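Local coordinates for foldase protein PrsA (Streptococcus pneumoniae, PDB 5TVL), which assists the folding of secreted proteins outside the cell membrane as a foldase, probably by catalysing cis-trans isomerisation of peptidyl-prolyl bonds, at the interface of chains A and B. Numbering follows the deposited sequence. Chains: chain A/B, Foldase protein PrsA.

Contact 1: the interface of chains A and B. Residues chain A 18, 31, 261-262, 265; chain B 3-4, 14, 17.
The backbone N of A:Lys261 donates a hydrogen bond of 2.9 Å to the carbonyl O of B:Leu4, with 152° at the hydrogen. It ties the segment that follows strand 259-260 of chain A to the N-terminal stretch of chain B. The aliphatic start of the lysine, CB and CG, lies against the carbonyl oxygens of B:Asp3 and B:Leu4.

A:Tyr18 is wedged between several chain B side chains. With CG anti to the backbone N (chi1 163°), the ring leaves helix 14-21 toward the partner. B:Glu14 comes over one face, its CG 3.9 Å from the ring centroid, and its carboxylate is stacked on the ring with the planes 15° apart. B:Phe17 sits at the edge of the tyrosine ring, and the methyl groups of B:Leu4 face its phenolic end. On its own side, the phenol OH donates a 2.6 Å hydrogen bond to A:Asp262 OD2, from above the carboxylate plane, which should fix the ring's direction.

B:Phe17 also packs against CB and CD1 of A:Leu31, and its ring meets that of A:Phe265 edge-to-face. The A:Leu31 branches divide the work: CD2 covers the centre of the A:Phe265 ring, while CD1 reaches B:Leu4 CD1 at 3.8 Å.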
# COMPACT_ATOMS: atom_id res chain seq x y z
N TYR A 18 38.15 -9.54 -0.33
CA TYR A 18 37.03 -10.26 -0.94
C TYR A 18 36.66 -11.51 -0.12
O TYR A 18 35.49 -11.72 0.21
CB TYR A 18 37.31 -10.67 -2.39
CG TYR A 18 36.35 -11.75 -2.85
CD1 TYR A 18 34.98 -11.48 -3.00
CD2 TYR A 18 36.78 -13.06 -3.06
CE1 TYR A 18 34.09 -12.47 -3.38
CE2 TYR A 18 35.89 -14.06 -3.44
CZ TYR A 18 34.55 -13.76 -3.60
OH TYR A 18 33.67 -14.74 -3.97
N LEU A 31 26.12 -8.29 -4.93
CA LEU A 31 26.29 -9.25 -6.02
C LEU A 31 24.94 -9.64 -6.63
O LEU A 31 24.84 -9.82 -7.85
CB LEU A 31 27.02 -10.51 -5.56
CG LEU A 31 27.45 -11.47 -6.69
CD1 LEU A 31 28.61 -10.90 -7.48
CD2 LEU A 31 27.81 -12.83 -6.12
N LYS A 261 29.09 -19.49 -8.72
CA LYS A 261 30.38 -20.19 -8.61
C LYS A 261 30.82 -20.31 -7.15
O LYS A 261 31.14 -21.40 -6.68
CB LYS A 261 31.47 -19.47 -9.42
CG LYS A 261 31.20 -19.35 -10.91
CD LYS A 261 31.43 -20.66 -11.65
CE LYS A 261 31.37 -20.46 -13.16
NZ LYS A 261 31.46 -21.74 -13.91
N ASP A 262 30.82 -19.18 -6.44
CA ASP A 262 31.27 -19.12 -5.04
C ASP A 262 30.13 -19.48 -4.09
O ASP A 262 29.06 -18.89 -4.14
CB ASP A 262 31.81 -17.72 -4.73
CG ASP A 262 32.68 -17.69 -3.48
OD1 ASP A 262 32.18 -18.00 -2.38
OD2 ASP A 262 33.87 -17.33 -3.60
N PHE A 265 27.65 -17.03 -1.73
CA PHE A 265 26.46 -16.34 -2.24
C PHE A 265 25.26 -17.24 -2.55
O PHE A 265 24.20 -16.74 -2.90
CB PHE A 265 26.82 -15.53 -3.49
CG PHE A 265 27.95 -14.56 -3.26
CD1 PHE A 265 27.71 -13.31 -2.69
CD2 PHE A 265 29.25 -14.90 -3.62
CE1 PHE A 265 28.76 -12.42 -2.48
CE2 PHE A 265 30.30 -14.01 -3.40
CZ PHE A 265 30.05 -12.77 -2.83
N ASP B 3 35.76 -15.86 -11.48
CA ASP B 3 34.36 -15.52 -11.77
C ASP B 3 33.44 -15.92 -10.61
O ASP B 3 33.52 -17.04 -10.12
CB ASP B 3 33.90 -16.23 -13.05
CG ASP B 3 34.67 -15.79 -14.29
OD1 ASP B 3 35.54 -14.90 -14.19
OD2 ASP B 3 34.39 -16.32 -15.38
N LEU B 4 32.58 -14.99 -10.19
CA LEU B 4 31.62 -15.24 -9.11
C LEU B 4 30.30 -15.76 -9.65
O LEU B 4 29.75 -16.73 -9.12
CB LEU B 4 31.36 -13.95 -8.31
CG LEU B 4 32.56 -13.22 -7.70
CD1 LEU B 4 32.08 -12.15 -6.73
CD2 LEU B 4 33.52 -14.18 -7.00
N GLU B 14 35.26 -11.30 -9.71
CA GLU B 14 35.65 -10.88 -8.36
C GLU B 14 36.01 -9.39 -8.30
O GLU B 14 35.57 -8.69 -7.38
CB GLU B 14 36.82 -11.74 -7.86
CG GLU B 14 37.23 -11.52 -6.41
CD GLU B 14 38.47 -12.31 -6.04
OE1 GLU B 14 38.52 -13.53 -6.31
OE2 GLU B 14 39.41 -11.71 -5.47
N PHE B 17 32.92 -7.26 -8.79
CA PHE B 17 32.25 -7.27 -7.50
C PHE B 17 32.93 -6.35 -6.48
O PHE B 17 32.25 -5.61 -5.77
CB PHE B 17 32.16 -8.70 -6.95
CG PHE B 17 31.55 -8.79 -5.59
CD1 PHE B 17 30.25 -8.33 -5.38
CD2 PHE B 17 32.26 -9.31 -4.51
CE1 PHE B 17 29.67 -8.40 -4.12
CE2 PHE B 17 31.69 -9.38 -3.25
CZ PHE B 17 30.39 -8.92 -3.06

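Contact 2: the interface of chains A and B. Residues chain A 4, 14, 17; chain B 14-15, 18.
Polar contact centres on the carboxylate of A:Glu14 and the imidazole of B:His15, both on helix 14-21 of their chains. B:His15 ND1 donates a hydrogen bond of 3.0 Å to A:Glu14 OE2, with 143° at the hydrogen. It arrives on the syn side of the carboxylate, close to its plane, although the acceptor is tilted out of the imidazole plane. A second bond from the same ND1, to OE1, is weak, so the grip is lopsided and falls mainly on OE2. The glutamate reaches the histidine because CG is anti to the backbone N (chi1 -172°) and the chain stays extended at chi2.

Stacking makes use of the same glutamate. Its CG lies over one face of the B:Tyr18 ring, offset toward the rim, 3.9 Å from the ring centroid in a CH-pi contact. Farther along, the carboxylate lies almost parallel to the ring, the two planes 11° apart, with CD 3.6 Å from B:Tyr18 CD2. Ring and histidine together should hold the carboxylate flat against the tyrosine and limit its rotation.

Apolar packing completes the surroundings of the tyrosine. A:Phe17 crosses it at about a right angle and places CE2 at its edge, in the ring plane, while A:Leu4 approaches the phenolic end from the opposite direction.

The carboxylates of A:Glu14 and B:Glu14, probably both negative, come near each other without touching, A:Glu14 OE2 standing 4.9 Å from B:Glu14 OE2. Part of any repulsion may be offset by the bond that B:His15 ND1 gives to A:Glu14 OE2.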
# COMPACT_ATOMS: atom_id res chain seq x y z
N LEU A 4 45.13 -3.23 -0.85
CA LEU A 4 44.20 -2.23 -0.33
C LEU A 4 44.75 -1.50 0.90
O LEU A 4 44.56 -0.29 1.05
CB LEU A 4 42.86 -2.89 0.03
CG LEU A 4 42.20 -3.81 -1.00
CD1 LEU A 4 40.83 -4.25 -0.49
CD2 LEU A 4 42.07 -3.12 -2.35
N GLU A 14 43.34 -7.28 -2.16
CA GLU A 14 41.96 -7.27 -2.65
C GLU A 14 41.28 -8.64 -2.56
O GLU A 14 40.09 -8.72 -2.23
CB GLU A 14 41.93 -6.77 -4.11
CG GLU A 14 40.55 -6.52 -4.69
CD GLU A 14 40.61 -6.29 -6.19
OE1 GLU A 14 41.34 -5.38 -6.63
OE2 GLU A 14 39.92 -7.02 -6.93
N PHE A 17 40.56 -9.32 1.18
CA PHE A 17 39.38 -8.54 1.53
C PHE A 17 38.10 -9.14 0.95
O PHE A 17 37.09 -9.24 1.65
CB PHE A 17 39.51 -7.08 1.08
CG PHE A 17 38.22 -6.31 1.15
CD1 PHE A 17 37.62 -6.06 2.37
CD2 PHE A 17 37.58 -5.87 -0.01
CE1 PHE A 17 36.43 -5.36 2.45
CE2 PHE A 17 36.39 -5.17 0.06
CZ PHE A 17 35.81 -4.91 1.29
N GLU B 14 35.26 -11.30 -9.71
CA GLU B 14 35.65 -10.88 -8.36
C GLU B 14 36.01 -9.39 -8.30
O GLU B 14 35.57 -8.69 -7.38
CB GLU B 14 36.82 -11.74 -7.86
CG GLU B 14 37.23 -11.52 -6.41
CD GLU B 14 38.47 -12.31 -6.04
OE1 GLU B 14 38.52 -13.53 -6.31
OE2 GLU B 14 39.41 -11.71 -5.47
N HIS B 15 36.81 -8.93 -9.26
CA HIS B 15 37.22 -7.52 -9.33
C HIS B 15 36.04 -6.59 -9.60
O HIS B 15 35.94 -5.52 -8.98
CB HIS B 15 38.29 -7.32 -10.41
CG HIS B 15 38.90 -5.95 -10.40
ND1 HIS B 15 39.89 -5.58 -9.51
CD2 HIS B 15 38.66 -4.86 -11.17
CE1 HIS B 15 40.23 -4.33 -9.74
NE2 HIS B 15 39.50 -3.87 -10.74
N TYR B 18 34.26 -6.40 -6.43
CA TYR B 18 35.03 -5.52 -5.53
C TYR B 18 34.79 -4.03 -5.82
O TYR B 18 34.55 -3.25 -4.89
CB TYR B 18 36.55 -5.82 -5.57
CG TYR B 18 37.35 -4.68 -4.97
CD1 TYR B 18 37.33 -4.43 -3.60
CD2 TYR B 18 38.08 -3.82 -5.79
CE1 TYR B 18 38.04 -3.37 -3.06
CE2 TYR B 18 38.79 -2.75 -5.25
CZ TYR B 18 38.76 -2.53 -3.89
OH TYR B 18 39.46 -1.47 -3.37

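About 10 Å separates the C-alpha centres of contact 1 and contact 2, and B:Glu14 belongs to both. Each draws on helix 14-21 of both chains, and the tyrosine pocket of one recurs in the other with the chains exchanged, as the two-fold symmetry requires. Contact 1 extends outward to helix 25-44 and the C-terminal part of chain A, whereas contact 2 stays with the paired helices and the N-terminal segment. The N-terminal segments and helices thus embrace reciprocally, which would suit a dimer, although the crystal assembly alone does not establish that this pairing is physiological.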